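Local structure of antitoxin HicB3 (Yersinia pestis, 4P7D) at the interface of chains A and B. The protein is a HicB-family antitoxin that neutralises its cognate toxin, probably of the HicA type, and may bind DNA through its C-terminal region. Sequence-based numbering; all coordinates share one arbitrary frame. Chains: chain A/B, Antitoxin HicB3.

The interface of chains A and B. Residues chain A 7, 31, 34, 78-80; chain B 67, 72, 79.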
# COMPACT_ATOMS: atom_id res chain seq x y z
N ILE A 7 6.59 22.54 7.66
CA ILE A 7 7.16 21.39 7.00
C ILE A 7 8.69 21.45 6.94
O ILE A 7 9.26 22.40 6.40
CB ILE A 7 6.62 21.27 5.58
CG1 ILE A 7 5.10 21.41 5.59
CG2 ILE A 7 7.05 19.96 4.96
CD1 ILE A 7 4.53 21.63 4.21
N PHE A 31 5.83 14.03 -2.40
CA PHE A 31 5.18 15.31 -2.32
C PHE A 31 3.74 15.05 -1.93
O PHE A 31 3.23 15.70 -1.03
CB PHE A 31 5.24 16.08 -3.63
CG PHE A 31 4.33 17.27 -3.64
CD1 PHE A 31 4.69 18.42 -2.97
CD2 PHE A 31 3.11 17.23 -4.25
CE1 PHE A 31 3.86 19.50 -2.94
CE2 PHE A 31 2.28 18.31 -4.23
CZ PHE A 31 2.65 19.44 -3.57
N ILE A 34 2.57 14.89 1.78
CA ILE A 34 2.47 16.07 2.64
C ILE A 34 1.02 16.39 3.00
O ILE A 34 0.66 16.35 4.17
CB ILE A 34 3.09 17.31 2.01
CG1 ILE A 34 4.51 17.02 1.57
CG2 ILE A 34 3.12 18.42 3.02
CD1 ILE A 34 5.15 18.21 0.94
N ILE A 78 9.21 25.49 5.99
CA ILE A 78 8.33 26.30 5.16
C ILE A 78 6.94 26.20 5.74
O ILE A 78 6.67 25.34 6.58
CB ILE A 78 8.29 25.86 3.70
CG1 ILE A 78 7.99 24.37 3.61
CG2 ILE A 78 9.58 26.19 2.99
CD1 ILE A 78 7.39 23.97 2.28
N LEU A 79 6.06 27.06 5.26
CA LEU A 79 4.70 27.09 5.73
C LEU A 79 3.85 26.30 4.75
O LEU A 79 4.07 26.37 3.55
CB LEU A 79 4.21 28.54 5.86
CG LEU A 79 2.93 28.80 6.65
CD1 LEU A 79 3.11 28.32 8.08
CD2 LEU A 79 2.56 30.26 6.63
N GLY A 80 2.87 25.56 5.25
CA GLY A 80 1.88 24.95 4.38
C GLY A 80 0.47 25.35 4.76
O GLY A 80 0.22 25.73 5.91
N ILE B 67 10.66 22.27 -0.52
CA ILE B 67 10.94 22.85 0.79
C ILE B 67 12.06 23.87 0.66
O ILE B 67 12.02 24.92 1.30
CB ILE B 67 11.32 21.79 1.82
CG1 ILE B 67 10.10 20.95 2.17
CG2 ILE B 67 11.85 22.42 3.09
CD1 ILE B 67 10.39 19.93 3.22
N LEU B 72 10.01 30.11 -1.06
CA LEU B 72 9.24 29.76 0.14
C LEU B 72 9.91 30.07 1.48
O LEU B 72 9.22 30.43 2.43
CB LEU B 72 8.86 28.28 0.11
CG LEU B 72 7.87 27.84 -0.98
CD1 LEU B 72 7.36 26.44 -0.68
CD2 LEU B 72 6.69 28.79 -1.17
N LEU B 79 3.12 27.25 0.96
CA LEU B 79 2.82 26.06 0.16
C LEU B 79 1.39 25.59 0.37
O LEU B 79 0.87 25.61 1.51
CB LEU B 79 3.80 24.93 0.50
CG LEU B 79 3.64 23.58 -0.20
CD1 LEU B 79 3.97 23.64 -1.68
CD2 LEU B 79 4.50 22.55 0.48
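The backbone amide N of B:Leu79 donates a hydrogen bond to the carbonyl O of A:Leu79 over 2.9 Å, joining strand 78-83 of chain B to strand 77-83 of chain A. The bond is moderately bent (151° at the hydrogen). B:Leu79 pairs with A:Gly80 as a parallel bridge, in which the glycine brings no side chain to the junction. The same stretch of sequence thus meets itself, yet the whole interface departs from exact two-fold symmetry.

Such strand pairing between chains illustrates how a backbone bond can align two chains while aliphatic side chains supply most of the contact. B:Leu79 extends its side chain away from the main-chain nitrogen (chi1 178°), which carries CD2 into the apolar surface of chain A. This CD2 methyl lies 3.7 Å from CD1 of A:Ile78 and 3.8 Å from CD1 of A:Ile7, whose side chain it meets nearly at a right angle. The other methyl, CD1, passes 4.3 Å from CE1 of the A:Phe31 ring, a looser approach; CD1 of A:Ile34 lies 4.4 Å from CD2 of B:Leu79.

A:Ile78 offers two branches to chain B. Its CG1 sits between backbone N and carbonyl carbon (chi1 52°), an arrangement that directs CD1 towards B:Leu79 and the CD1 methyl of B:Leu72. The CG2 branch instead packs 3.6 Å from CB of B:Leu72, next to the carbonyl O of B:Ile67 at the end of helix 63-67. Farther along, the CD1 end of B:Ile67 rests 3.8 Å from CG2 of A:Ile7 on strand 2-10, the two side chains slanting across each other.

Together, the strand pairing and the isoleucine-leucine packing join two antitoxin copies within the deposited tetrameric assembly, and may contribute to oligomerisation in solution.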